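Local coordinates for 450aa long hypothetical fmu protein (Pyrococcus horikoshii, PDB 2YXL) that probably methylates carbon 5 of cytosine in RNA with S-adenosyl-L-methionine as donor, as other RsmB/NOP-family enzymes do, at residues A[110-115]-A[129-134]; A[219-224]-A[244-249]; A[281-286]-A[309-314]. All coordinates share one frame; numbering follows the deposited sequence.

Interaction 1: A[110-115]-A[129-134]; sequences LRWKAS and YFWDLL
Arg111 stands its guanidinium nearly upright on the face of the Trp131 indole, NH1 above the centre of the ring system. The cation-pi contact runs from Arg111 CZ to the centroid of the Trp131 five-membered ring, 4.6 Å away, but the two planes stand 83° apart, so the guanidinium meets the ring face by its edge, with Trp131 CD2 in the guanidinium plane. Arg111 NH1 also gives a bent hydrogen bond to Trp131 O (3.2 Å), while NH2 forms a salt bridge with Asp135, one turn beyond Trp131 on helix 124-138. Trp131 CG is anti to its backbone N (chi1 -164°), and the indole lies beside Trp112 in an edge-to-face pair: NE1 of Trp131 sits over the Trp112 face, with centroids 5.0 Å apart. An alanine in place of Trp131 would probably leave the arginine without its aromatic platform and the Trp112 face without this edge. Deeper in, Phe130 turns its ring edge to Leu110 O and to Ser115 OG, the latter hydrogen-bonded to Arg111 O at 2.8 Å. Leu110 CB and Leu134 CD1 are 4.1 Å apart. The axes run antiparallel at 161° and approach to 9.6 Å, making a helical hairpin of the all-helical N-terminal region, probably a NusB-like domain as in bacterial RsmB.

Interaction 2: A[219-224]-A[244-249]; sequences PTILKI and QEEASA
Ile221 pushes its side chain from the strand against the first turn of helix 246-255, and this is the close-packed part of the contact. Its CG1 lies beside the backbone N (chi1 -71°), and both CG1 and CD1 reach Ala249 CB, CD1 at 3.7 Å. The same Ile221 CD1 touches Gln244 O, also at 3.7 Å, while the other branch, CG2, lies 4.2 Å from Glu246 CB. The methyls thus fill the angle between the chain entering the helix and the turn itself, where Glu245 is the N-cap and its O accepts the Ala249 N-H at 3.2 Å. Gln244 O is satisfied beyond the contact by Ser188 OG, and Gln244 OE1 by Arg190. The looser side is polar. Lys223, partly exposed, runs extended to CE, then bends at chi4 (72°) to bring NZ to Glu246 OE1, a long salt bridge of 3.8 Å. Glu246 is held more firmly elsewhere: OE1 by Ser215, OE2 by Arg217 and Tyr420. With its carboxylate engaged by so many groups, Glu246 is likely to stay ionised, and the distant Lys223 probably adds only a weaker electrostatic pull. Here a strand of the antiparallel ferredoxin-like sheet packs on the start of a helix leading into the Rossmann-like catalytic domain, a domain pairing characteristic of RsmB/NOP methyltransferases.

Interaction 3: A[281-286]-A[309-314]; sequences MKNKGK and IKIVKP
Asn283 OD1 accepts the backbone N-H of Lys310 at 3.2 Å, the hydrogen bond across this contact. Lys310 N lies in the plane of the carboxamide, on a lone pair of OD1, and the N-H...O angle is 151°. On the other branch, Asn283 ND2 donates to Gly308 O, so one side chain ties down two successive peptides of the loop before strand 312-315 and its amide is fixed in rotation. The setting is the Rossmann-like sheet of class I methyltransferases: the loop between helix 272-280 and strand 286-290 meets the loop entering strand 312-315, and the two strands run parallel as neighbours. Helix 272-280 ends in a Schellman motif, with Lys282 at positive phi; the chain then turns back with Lys284 N bonded to Met281 O. The side chains of Lys310 and Asn283 cross at about a right angle, Lys310 CG 3.4 Å from Asn283 ND2. Ile311 fills the bend of the opposing loop. Its CG1 stands between the backbone N and the carbonyl carbon (chi1 62°), its CD1 meets Met281 CE at 3.8 Å, and its CG2 turns to the backbone, against Asn283 O. Gly285 O lies 3.4 Å from Ile311 CB; the backbone angles at Gly285 would jam any CB against the preceding carbonyl O, so a glycine is required there. Beyond it, Ile311 O receives a CA-H...O contact from Lys286. On the solvent side the chains of Lys286 and Lys313 cross at a slant, touching from CD to NZ, an approach of like charges that is likely to be repulsive unless solvent or ions screen it. The bend of Lys286 at chi3 (-76°) turns its CE, and NZ ends 3.5 Å from Lys313 NZ; both are donors, so no hydrogen bond forms.

In the fold
The three contacts follow one another along the chain without touching. Interaction 1 belongs to the helical N-terminal region and lies across the centre of the molecule from the other two: its centre is 42 Å from that of interaction 2 and 54 Å from that of interaction 3, far from the cofactor pocket. Interaction 2 is nearest the cofactor pocket, the Gln244 side chain approaching bound sinefungin to about 5 Å and that of Lys273, a predicted S-adenosyl-L-methionine-binding residue, to about 4 Å. Interaction 3, wholly within the Rossmann-like domain, is more remote, the Ile309 side chain about 13 Å from sinefungin. Centres of interactions 2 and 3 are 21 Å apart, their nearest atoms about 11 Å.

Interaction 1: A[110-115]-A[129-134]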
ATOM      1  N   LEU A 110      14.308  -9.164  25.243  1.00 36.14           N
ATOM      2  CA  LEU A 110      14.511  -9.972  24.041  1.00 36.23           C
ATOM      3  C   LEU A 110      14.940 -11.390  24.395  1.00 36.31           C
ATOM      4  O   LEU A 110      14.487 -12.351  23.774  1.00 36.41           O
ATOM      5  CB  LEU A 110      15.556  -9.339  23.121  1.00 36.12           C
ATOM      6  CG  LEU A 110      15.108  -8.250  22.152  1.00 35.96           C
ATOM      7  CD1 LEU A 110      16.325  -7.574  21.547  1.00 35.74           C
ATOM      8  CD2 LEU A 110      14.204  -8.823  21.062  1.00 35.66           C
ATOM      9  N   ARG A 111      15.812 -11.513  25.391  1.00 36.41           N
ATOM     10  CA  ARG A 111      16.334 -12.816  25.797  1.00 36.69           C
ATOM     11  C   ARG A 111      15.287 -13.683  26.495  1.00 36.41           C
ATOM     12  O   ARG A 111      15.174 -14.872  26.200  1.00 36.65           O
ATOM     13  CB  ARG A 111      17.587 -12.664  26.670  1.00 36.59           C
ATOM     14  CG  ARG A 111      18.204 -13.992  27.090  1.00 37.27           C
ATOM     15  CD  ARG A 111      19.620 -13.845  27.652  1.00 37.60           C
ATOM     16  NE  ARG A 111      20.634 -13.683  26.607  1.00 39.84           N
ATOM     17  CZ  ARG A 111      21.029 -14.640  25.764  1.00 40.55           C
ATOM     18  NH1 ARG A 111      20.494 -15.857  25.803  1.00 40.51           N
ATOM     19  NH2 ARG A 111      21.964 -14.374  24.861  1.00 41.19           N
ATOM     20  N   TRP A 112      14.517 -13.085  27.399  1.00 36.08           N
ATOM     21  CA  TRP A 112      13.600 -13.854  28.235  1.00 35.86           C
ATOM     22  C   TRP A 112      12.141 -13.806  27.790  1.00 35.97           C
ATOM     23  O   TRP A 112      11.481 -14.843  27.740  1.00 36.23           O
ATOM     24  CB  TRP A 112      13.746 -13.458  29.707  1.00 35.52           C
ATOM     25  CG  TRP A 112      15.131 -13.708  30.220  1.00 35.12           C
ATOM     26  CD1 TRP A 112      16.104 -12.777  30.439  1.00 34.56           C
ATOM     27  CD2 TRP A 112      15.708 -14.978  30.543  1.00 34.64           C
ATOM     28  NE1 TRP A 112      17.250 -13.386  30.890  1.00 34.55           N
ATOM     29  CE2 TRP A 112      17.034 -14.738  30.963  1.00 34.52           C
ATOM     30  CE3 TRP A 112      15.233 -16.297  30.524  1.00 34.55           C
ATOM     31  CZ2 TRP A 112      17.892 -15.767  31.361  1.00 34.75           C
ATOM     32  CZ3 TRP A 112      16.085 -17.318  30.921  1.00 34.50           C
ATOM     33  CH2 TRP A 112      17.400 -17.047  31.335  1.00 34.75           C
ATOM     34  N   LYS A 113      11.642 -12.621  27.456  1.00 36.03           N
ATOM     35  CA  LYS A 113      10.218 -12.470  27.138  1.00 36.06           C
ATOM     36  C   LYS A 113       9.883 -12.847  25.692  1.00 35.95           C
ATOM     37  O   LYS A 113       8.802 -13.373  25.429  1.00 36.01           O
ATOM     38  CB  LYS A 113       9.712 -11.057  27.470  1.00 36.03           C
ATOM     39  CG  LYS A 113      10.264 -10.453  28.764  1.00 36.34           C
ATOM     40  CD  LYS A 113       9.960 -11.289  30.013  1.00 36.95           C
ATOM     41  CE  LYS A 113       8.655 -10.882  30.684  1.00 37.07           C
ATOM     42  NZ  LYS A 113       8.456 -11.636  31.953  1.00 36.91           N
ATOM     43  N   ALA A 114      10.806 -12.577  24.768  1.00 35.80           N
ATOM     44  CA  ALA A 114      10.629 -12.943  23.357  1.00 35.66           C
ATOM     45  C   ALA A 114      10.745 -14.450  23.153  1.00 35.53           C
ATOM     46  O   ALA A 114       9.944 -15.048  22.432  1.00 35.60           O
ATOM     47  CB  ALA A 114      11.636 -12.213  22.477  1.00 35.61           C
ATOM     48  N   SER A 115      11.749 -15.051  23.790  1.00 35.42           N
ATOM     49  CA  SER A 115      11.946 -16.496  23.757  1.00 35.36           C
ATOM     50  C   SER A 115      10.712 -17.222  24.262  1.00 35.14           C
ATOM     51  O   SER A 115      10.267 -18.197  23.656  1.00 35.20           O
ATOM     52  CB  SER A 115      13.151 -16.894  24.606  1.00 35.41           C
ATOM     53  OG  SER A 115      14.356 -16.427  24.029  1.00 36.22           O
ATOM     54  N   TYR A 129      15.998 -22.328  20.700  1.00 34.44           N
ATOM     55  CA  TYR A 129      16.848 -22.066  19.540  1.00 34.78           C
ATOM     56  C   TYR A 129      17.117 -20.567  19.375  1.00 34.58           C
ATOM     57  O   TYR A 129      18.247 -20.162  19.098  1.00 34.41           O
ATOM     58  CB  TYR A 129      16.211 -22.664  18.281  1.00 35.34           C
ATOM     59  CG  TYR A 129      16.997 -22.460  17.004  1.00 35.96           C
ATOM     60  CD1 TYR A 129      18.106 -23.249  16.705  1.00 36.82           C
ATOM     61  CD2 TYR A 129      16.617 -21.487  16.087  1.00 36.68           C
ATOM     62  CE1 TYR A 129      18.827 -23.062  15.526  1.00 37.19           C
ATOM     63  CE2 TYR A 129      17.322 -21.293  14.908  1.00 37.22           C
ATOM     64  CZ  TYR A 129      18.424 -22.079  14.634  1.00 37.32           C
ATOM     65  OH  TYR A 129      19.114 -21.876  13.461  1.00 38.00           O
ATOM     66  N   PHE A 130      16.074 -19.758  19.555  1.00 34.44           N
ATOM     67  CA  PHE A 130      16.195 -18.303  19.548  1.00 34.42           C
ATOM     68  C   PHE A 130      17.150 -17.837  20.641  1.00 34.47           C
ATOM     69  O   PHE A 130      18.073 -17.064  20.382  1.00 34.34           O
ATOM     70  CB  PHE A 130      14.824 -17.650  19.739  1.00 34.34           C
ATOM     71  CG  PHE A 130      14.861 -16.142  19.739  1.00 34.52           C
ATOM     72  CD1 PHE A 130      15.009 -15.437  18.547  1.00 34.27           C
ATOM     73  CD2 PHE A 130      14.741 -15.431  20.929  1.00 34.38           C
ATOM     74  CE1 PHE A 130      15.043 -14.048  18.541  1.00 34.87           C
ATOM     75  CE2 PHE A 130      14.771 -14.038  20.933  1.00 34.87           C
ATOM     76  CZ  PHE A 130      14.922 -13.345  19.740  1.00 34.85           C
ATOM     77  N   TRP A 131      16.915 -18.331  21.855  1.00 34.57           N
ATOM     78  CA  TRP A 131      17.728 -18.030  23.025  1.00 34.73           C
ATOM     79  C   TRP A 131      19.208 -18.314  22.762  1.00 35.01           C
ATOM     80  O   TRP A 131      20.074 -17.519  23.138  1.00 35.03           O
ATOM     81  CB  TRP A 131      17.221 -18.856  24.211  1.00 34.62           C
ATOM     82  CG  TRP A 131      17.693 -18.393  25.554  1.00 34.33           C
ATOM     83  CD1 TRP A 131      17.072 -17.496  26.376  1.00 34.24           C
ATOM     84  CD2 TRP A 131      18.875 -18.816  26.241  1.00 33.91           C
ATOM     85  NE1 TRP A 131      17.796 -17.330  27.532  1.00 33.89           N
ATOM     86  CE2 TRP A 131      18.908 -18.127  27.477  1.00 34.10           C
ATOM     87  CE3 TRP A 131      19.912 -19.707  25.933  1.00 33.77           C
ATOM     88  CZ2 TRP A 131      19.941 -18.301  28.409  1.00 34.04           C
ATOM     89  CZ3 TRP A 131      20.939 -19.884  26.862  1.00 34.28           C
ATOM     90  CH2 TRP A 131      20.944 -19.179  28.084  1.00 34.26           C
ATOM     91  N   ASP A 132      19.480 -19.438  22.099  1.00 35.35           N
ATOM     92  CA  ASP A 132      20.836 -19.849  21.727  1.00 35.76           C
ATOM     93  C   ASP A 132      21.496 -18.940  20.683  1.00 36.15           C
ATOM     94  O   ASP A 132      22.722 -18.917  20.573  1.00 36.24           O
ATOM     95  CB  ASP A 132      20.838 -21.295  21.211  1.00 35.56           C
ATOM     96  CG  ASP A 132      20.695 -22.321  22.319  1.00 35.91           C
ATOM     97  OD1 ASP A 132      20.949 -21.988  23.499  1.00 36.32           O
ATOM     98  OD2 ASP A 132      20.341 -23.479  22.010  1.00 36.34           O
ATOM     99  N   LEU A 133      20.691 -18.205  19.919  1.00 36.53           N
ATOM    100  CA  LEU A 133      21.216 -17.346  18.855  1.00 37.24           C
ATOM    101  C   LEU A 133      21.460 -15.891  19.264  1.00 37.71           C
ATOM    102  O   LEU A 133      22.214 -15.175  18.595  1.00 37.68           O
ATOM    103  CB  LEU A 133      20.292 -17.369  17.635  1.00 37.11           C
ATOM    104  CG  LEU A 133      20.230 -18.647  16.805  1.00 37.24           C
ATOM    105  CD1 LEU A 133      19.048 -18.555  15.862  1.00 37.04           C
ATOM    106  CD2 LEU A 133      21.531 -18.897  16.045  1.00 36.73           C
ATOM    107  N   LEU A 134      20.823 -15.460  20.348  1.00 38.38           N
ATOM    108  CA  LEU A 134      20.840 -14.052  20.741  1.00 39.28           C
ATOM    109  C   LEU A 134      22.225 -13.395  20.803  1.00 39.70           C
ATOM    110  O   LEU A 134      22.418 -12.311  20.251  1.00 39.80           O
ATOM    111  CB  LEU A 134      20.076 -13.826  22.047  1.00 39.37           C
ATOM    112  CG  LEU A 134      18.661 -13.248  21.947  1.00 39.95           C
ATOM    113  CD1 LEU A 134      18.505 -12.202  23.037  1.00 40.66           C
ATOM    114  CD2 LEU A 134      18.383 -12.603  20.590  1.00 40.33           C
TER

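Interaction 2: A[219-224]-A[244-249]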
ATOM      1  N   PRO A 219      -8.572  19.137  -2.351  1.00 40.50           N
ATOM      2  CA  PRO A 219      -8.932  19.689  -1.042  1.00 40.45           C
ATOM      3  C   PRO A 219      -9.794  18.781  -0.159  1.00 40.48           C
ATOM      4  O   PRO A 219     -10.067  19.132   0.993  1.00 40.57           O
ATOM      5  CB  PRO A 219      -9.693  20.972  -1.402  1.00 40.52           C
ATOM      6  CG  PRO A 219      -9.246  21.307  -2.784  1.00 40.55           C
ATOM      7  CD  PRO A 219      -9.078  19.984  -3.446  1.00 40.51           C
ATOM      8  N   THR A 220     -10.214  17.631  -0.684  1.00 40.32           N
ATOM      9  CA  THR A 220     -10.925  16.645   0.134  1.00 40.26           C
ATOM     10  C   THR A 220      -9.965  15.620   0.743  1.00 40.23           C
ATOM     11  O   THR A 220     -10.371  14.788   1.561  1.00 40.22           O
ATOM     12  CB  THR A 220     -12.049  15.930  -0.643  1.00 40.23           C
ATOM     13  OG1 THR A 220     -11.561  15.498  -1.917  1.00 40.56           O
ATOM     14  CG2 THR A 220     -13.234  16.854  -0.843  1.00 39.88           C
ATOM     15  N   ILE A 221      -8.696  15.694   0.342  1.00 40.17           N
ATOM     16  CA  ILE A 221      -7.646  14.841   0.891  1.00 40.21           C
ATOM     17  C   ILE A 221      -6.927  15.539   2.049  1.00 40.49           C
ATOM     18  O   ILE A 221      -6.524  16.703   1.941  1.00 40.53           O
ATOM     19  CB  ILE A 221      -6.632  14.395  -0.207  1.00 40.19           C
ATOM     20  CG1 ILE A 221      -7.276  13.384  -1.172  1.00 40.04           C
ATOM     21  CG2 ILE A 221      -5.340  13.828   0.404  1.00 39.63           C
ATOM     22  CD1 ILE A 221      -7.508  11.984  -0.590  1.00 39.39           C
ATOM     23  N   LEU A 222      -6.783  14.820   3.158  1.00 40.63           N
ATOM     24  CA  LEU A 222      -6.072  15.330   4.321  1.00 40.93           C
ATOM     25  C   LEU A 222      -4.936  14.404   4.694  1.00 41.37           C
ATOM     26  O   LEU A 222      -5.095  13.181   4.702  1.00 41.47           O
ATOM     27  CB  LEU A 222      -7.016  15.479   5.520  1.00 40.74           C
ATOM     28  CG  LEU A 222      -8.336  16.240   5.362  1.00 40.35           C
ATOM     29  CD1 LEU A 222      -9.193  16.026   6.597  1.00 40.06           C
ATOM     30  CD2 LEU A 222      -8.110  17.726   5.102  1.00 39.48           C
ATOM     31  N   LYS A 223      -3.786  14.989   5.003  1.00 41.91           N
ATOM     32  CA  LYS A 223      -2.695  14.230   5.593  1.00 42.55           C
ATOM     33  C   LYS A 223      -2.721  14.446   7.101  1.00 42.46           C
ATOM     34  O   LYS A 223      -2.718  15.584   7.575  1.00 42.58           O
ATOM     35  CB  LYS A 223      -1.351  14.616   4.972  1.00 42.59           C
ATOM     36  CG  LYS A 223      -1.239  14.223   3.497  1.00 43.40           C
ATOM     37  CD  LYS A 223       0.052  14.722   2.846  1.00 43.67           C
ATOM     38  CE  LYS A 223       0.224  14.148   1.424  1.00 44.98           C
ATOM     39  NZ  LYS A 223      -0.727  14.733   0.413  1.00 46.83           N
ATOM     40  N   ILE A 224      -2.802  13.348   7.845  1.00 42.54           N
ATOM     41  CA  ILE A 224      -2.814  13.399   9.304  1.00 42.56           C
ATOM     42  C   ILE A 224      -1.593  12.682   9.873  1.00 42.73           C
ATOM     43  O   ILE A 224      -1.180  11.642   9.361  1.00 42.80           O
ATOM     44  CB  ILE A 224      -4.138  12.849   9.916  1.00 42.50           C
ATOM     45  CG1 ILE A 224      -4.323  11.353   9.623  1.00 42.67           C
ATOM     46  CG2 ILE A 224      -5.336  13.662   9.421  1.00 42.32           C
ATOM     47  CD1 ILE A 224      -5.396  10.673  10.467  1.00 42.52           C
ATOM     48  N   GLN A 244      -7.183   6.865   1.823  1.00 38.73           N
ATOM     49  CA  GLN A 244      -6.882   6.895   0.395  1.00 38.58           C
ATOM     50  C   GLN A 244      -5.742   7.866   0.116  1.00 38.51           C
ATOM     51  O   GLN A 244      -5.701   8.961   0.676  1.00 38.21           O
ATOM     52  CB  GLN A 244      -8.121   7.294  -0.426  1.00 38.48           C
ATOM     53  CG  GLN A 244      -7.887   7.292  -1.934  1.00 38.26           C
ATOM     54  CD  GLN A 244      -9.128   7.610  -2.752  1.00 38.83           C
ATOM     55  OE1 GLN A 244      -9.706   8.696  -2.643  1.00 39.26           O
ATOM     56  NE2 GLN A 244      -9.527   6.669  -3.604  1.00 38.86           N
ATOM     57  N   GLU A 245      -4.830   7.454  -0.759  1.00 38.59           N
ATOM     58  CA  GLU A 245      -3.737   8.307  -1.211  1.00 38.83           C
ATOM     59  C   GLU A 245      -4.251   9.401  -2.133  1.00 38.77           C
ATOM     60  O   GLU A 245      -5.269   9.226  -2.808  1.00 38.92           O
ATOM     61  CB  GLU A 245      -2.663   7.484  -1.932  1.00 38.98           C
ATOM     62  CG  GLU A 245      -1.980   6.419  -1.073  1.00 39.85           C
ATOM     63  CD  GLU A 245      -1.161   6.994   0.084  1.00 41.66           C
ATOM     64  OE1 GLU A 245      -0.815   8.198   0.071  1.00 41.91           O
ATOM     65  OE2 GLU A 245      -0.856   6.225   1.017  1.00 42.68           O
ATOM     66  N   GLU A 246      -3.542  10.529  -2.153  1.00 38.61           N
ATOM     67  CA  GLU A 246      -3.895  11.657  -3.012  1.00 38.37           C
ATOM     68  C   GLU A 246      -4.009  11.234  -4.484  1.00 38.09           C
ATOM     69  O   GLU A 246      -4.977  11.586  -5.162  1.00 38.18           O
ATOM     70  CB  GLU A 246      -2.885  12.799  -2.849  1.00 38.25           C
ATOM     71  CG  GLU A 246      -3.280  14.093  -3.552  1.00 37.92           C
ATOM     72  CD  GLU A 246      -2.150  15.104  -3.591  1.00 38.53           C
ATOM     73  OE1 GLU A 246      -2.179  16.063  -2.789  1.00 40.29           O
ATOM     74  OE2 GLU A 246      -1.222  14.938  -4.408  1.00 38.49           O
ATOM     75  N   ALA A 247      -3.023  10.473  -4.957  1.00 37.77           N
ATOM     76  CA  ALA A 247      -2.993   9.982  -6.336  1.00 37.64           C
ATOM     77  C   ALA A 247      -4.240   9.170  -6.710  1.00 37.65           C
ATOM     78  O   ALA A 247      -4.766   9.300  -7.816  1.00 37.40           O
ATOM     79  CB  ALA A 247      -1.728   9.169  -6.581  1.00 37.36           C
ATOM     80  N   SER A 248      -4.713   8.349  -5.775  1.00 37.72           N
ATOM     81  CA  SER A 248      -5.918   7.553  -5.978  1.00 37.99           C
ATOM     82  C   SER A 248      -7.187   8.400  -6.059  1.00 38.15           C
ATOM     83  O   SER A 248      -8.107   8.074  -6.811  1.00 38.37           O
ATOM     84  CB  SER A 248      -6.054   6.508  -4.875  1.00 37.99           C
ATOM     85  OG  SER A 248      -5.007   5.556  -4.948  1.00 38.28           O
ATOM     86  N   ALA A 249      -7.229   9.486  -5.288  1.00 38.29           N
ATOM     87  CA  ALA A 249      -8.365  10.411  -5.305  1.00 38.34           C
ATOM     88  C   ALA A 249      -8.473  11.173  -6.626  1.00 38.42           C
ATOM     89  O   ALA A 249      -9.577  11.443  -7.101  1.00 38.46           O
ATOM     90  CB  ALA A 249      -8.273  11.381  -4.152  1.00 38.35           C
TER

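Interaction 3: A[281-286]-A[309-314]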
ATOM      1  N   MET A 281     -20.869  11.450  -8.438  1.00 37.65           N
ATOM      2  CA  MET A 281     -22.175  11.236  -9.059  1.00 37.47           C
ATOM      3  C   MET A 281     -23.289  11.676  -8.115  1.00 37.28           C
ATOM      4  O   MET A 281     -24.473  11.543  -8.435  1.00 37.23           O
ATOM      5  CB  MET A 281     -22.349   9.764  -9.439  1.00 37.50           C
ATOM      6  CG  MET A 281     -21.403   9.290 -10.531  1.00 37.47           C
ATOM      7  SD  MET A 281     -21.085   7.514 -10.492  1.00 37.59           S
ATOM      8  CE  MET A 281     -22.617   6.863 -11.166  1.00 36.89           C
ATOM      9  N   LYS A 282     -22.889  12.196  -6.953  1.00 37.01           N
ATOM     10  CA  LYS A 282     -23.802  12.700  -5.917  1.00 36.77           C
ATOM     11  C   LYS A 282     -24.908  11.701  -5.557  1.00 36.36           C
ATOM     12  O   LYS A 282     -26.086  12.058  -5.463  1.00 36.29           O
ATOM     13  CB  LYS A 282     -24.377  14.076  -6.300  1.00 36.78           C
ATOM     14  CG  LYS A 282     -23.313  15.140  -6.581  1.00 37.06           C
ATOM     15  CD  LYS A 282     -23.899  16.546  -6.605  1.00 37.13           C
ATOM     16  CE  LYS A 282     -23.788  17.211  -5.239  1.00 37.86           C
ATOM     17  NZ  LYS A 282     -24.370  18.583  -5.247  1.00 38.40           N
ATOM     18  N   ASN A 283     -24.499  10.445  -5.366  1.00 35.91           N
ATOM     19  CA  ASN A 283     -25.390   9.348  -4.970  1.00 35.46           C
ATOM     20  C   ASN A 283     -26.561   9.109  -5.938  1.00 35.04           C
ATOM     21  O   ASN A 283     -27.656   8.717  -5.524  1.00 35.05           O
ATOM     22  CB  ASN A 283     -25.888   9.554  -3.528  1.00 35.51           C
ATOM     23  CG  ASN A 283     -25.842   8.281  -2.700  1.00 35.66           C
ATOM     24  OD1 ASN A 283     -25.294   7.260  -3.122  1.00 35.63           O
ATOM     25  ND2 ASN A 283     -26.411   8.343  -1.501  1.00 35.94           N
ATOM     26  N   LYS A 284     -26.315   9.352  -7.226  1.00 34.44           N
ATOM     27  CA  LYS A 284     -27.309   9.130  -8.280  1.00 33.83           C
ATOM     28  C   LYS A 284     -26.682   8.435  -9.486  1.00 33.37           C
ATOM     29  O   LYS A 284     -25.555   8.749  -9.881  1.00 33.38           O
ATOM     30  CB  LYS A 284     -27.971  10.444  -8.704  1.00 33.84           C
ATOM     31  CG  LYS A 284     -28.998  10.971  -7.712  1.00 33.94           C
ATOM     32  CD  LYS A 284     -29.832  12.092  -8.306  1.00 34.01           C
ATOM     33  CE  LYS A 284     -30.802  12.652  -7.278  1.00 34.01           C
ATOM     34  NZ  LYS A 284     -31.786  13.587  -7.891  1.00 34.17           N
ATOM     35  N   GLY A 285     -27.421   7.487 -10.060  1.00 32.67           N
ATOM     36  CA  GLY A 285     -26.918   6.659 -11.154  1.00 31.83           C
ATOM     37  C   GLY A 285     -26.705   5.218 -10.727  1.00 31.23           C
ATOM     38  O   GLY A 285     -27.432   4.704  -9.876  1.00 31.16           O
ATOM     39  N   LYS A 286     -25.704   4.568 -11.319  1.00 30.66           N
ATOM     40  CA  LYS A 286     -25.406   3.168 -11.019  1.00 30.10           C
ATOM     41  C   LYS A 286     -23.917   2.848 -11.173  1.00 29.69           C
ATOM     42  O   LYS A 286     -23.281   3.264 -12.144  1.00 29.59           O
ATOM     43  CB  LYS A 286     -26.244   2.247 -11.915  1.00 30.09           C
ATOM     44  CG  LYS A 286     -26.436   0.833 -11.369  1.00 30.07           C
ATOM     45  CD  LYS A 286     -27.565   0.094 -12.085  1.00 30.08           C
ATOM     46  CE  LYS A 286     -28.938   0.572 -11.622  1.00 30.13           C
ATOM     47  NZ  LYS A 286     -30.044  -0.078 -12.372  1.00 29.89           N
ATOM     48  N   ILE A 309     -23.627   5.360   0.724  1.00 28.32           N
ATOM     49  CA  ILE A 309     -23.726   5.068  -0.707  1.00 28.13           C
ATOM     50  C   ILE A 309     -24.879   4.087  -0.941  1.00 27.90           C
ATOM     51  O   ILE A 309     -25.072   3.150  -0.163  1.00 27.88           O
ATOM     52  CB  ILE A 309     -22.410   4.458  -1.272  1.00 28.23           C
ATOM     53  CG1 ILE A 309     -21.158   5.178  -0.726  1.00 28.23           C
ATOM     54  CG2 ILE A 309     -22.446   4.403  -2.803  1.00 28.20           C
ATOM     55  CD1 ILE A 309     -20.994   6.637  -1.141  1.00 28.60           C
ATOM     56  N   LYS A 310     -25.637   4.311  -2.013  1.00 27.60           N
ATOM     57  CA  LYS A 310     -26.815   3.491  -2.307  1.00 27.30           C
ATOM     58  C   LYS A 310     -26.975   3.105  -3.785  1.00 27.00           C
ATOM     59  O   LYS A 310     -27.960   2.464  -4.160  1.00 26.98           O
ATOM     60  CB  LYS A 310     -28.087   4.175  -1.779  1.00 27.33           C
ATOM     61  CG  LYS A 310     -28.303   5.601  -2.267  1.00 27.32           C
ATOM     62  CD  LYS A 310     -29.534   6.217  -1.620  1.00 27.37           C
ATOM     63  CE  LYS A 310     -29.785   7.626  -2.132  1.00 27.51           C
ATOM     64  NZ  LYS A 310     -31.034   8.201  -1.560  1.00 27.28           N
ATOM     65  N   ILE A 311     -26.000   3.477  -4.610  1.00 26.60           N
ATOM     66  CA  ILE A 311     -26.077   3.246  -6.055  1.00 26.20           C
ATOM     67  C   ILE A 311     -25.084   2.196  -6.564  1.00 26.00           C
ATOM     68  O   ILE A 311     -24.915   2.026  -7.775  1.00 25.95           O
ATOM     69  CB  ILE A 311     -25.883   4.559  -6.858  1.00 26.23           C
ATOM     70  CG1 ILE A 311     -24.498   5.161  -6.590  1.00 26.12           C
ATOM     71  CG2 ILE A 311     -27.006   5.550  -6.546  1.00 26.02           C
ATOM     72  CD1 ILE A 311     -23.975   6.028  -7.714  1.00 26.25           C
ATOM     73  N   VAL A 312     -24.435   1.495  -5.638  1.00 25.72           N
ATOM     74  CA  VAL A 312     -23.415   0.512  -5.998  1.00 25.46           C
ATOM     75  C   VAL A 312     -23.964  -0.912  -5.953  1.00 25.27           C
ATOM     76  O   VAL A 312     -24.483  -1.362  -4.929  1.00 25.22           O
ATOM     77  CB  VAL A 312     -22.145   0.644  -5.108  1.00 25.50           C
ATOM     78  CG1 VAL A 312     -21.189  -0.531  -5.332  1.00 25.46           C
ATOM     79  CG2 VAL A 312     -21.435   1.960  -5.387  1.00 25.42           C
ATOM     80  N   LYS A 313     -23.852  -1.606  -7.084  1.00 25.02           N
ATOM     81  CA  LYS A 313     -24.206  -3.016  -7.169  1.00 24.82           C
ATOM     82  C   LYS A 313     -22.928  -3.851  -7.230  1.00 24.58           C
ATOM     83  O   LYS A 313     -22.251  -3.876  -8.261  1.00 24.57           O
ATOM     84  CB  LYS A 313     -25.106  -3.290  -8.380  1.00 24.83           C
ATOM     85  CG  LYS A 313     -26.494  -2.669  -8.272  1.00 24.97           C
ATOM     86  CD  LYS A 313     -27.395  -3.094  -9.422  1.00 24.98           C
ATOM     87  CE  LYS A 313     -28.773  -2.458  -9.301  1.00 25.08           C
ATOM     88  NZ  LYS A 313     -29.701  -2.925 -10.370  1.00 25.26           N
ATOM     89  N   PRO A 314     -22.585  -4.520  -6.114  1.00 24.37           N
ATOM     90  CA  PRO A 314     -21.362  -5.319  -6.043  1.00 24.25           C
ATOM     91  C   PRO A 314     -21.507  -6.689  -6.714  1.00 24.14           C
ATOM     92  O   PRO A 314     -22.544  -7.348  -6.575  1.00 24.12           O
ATOM     93  CB  PRO A 314     -21.126  -5.466  -4.537  1.00 24.27           C
ATOM     94  CG  PRO A 314     -22.477  -5.351  -3.920  1.00 24.31           C
ATOM     95  CD  PRO A 314     -23.345  -4.549  -4.848  1.00 24.32           C
TER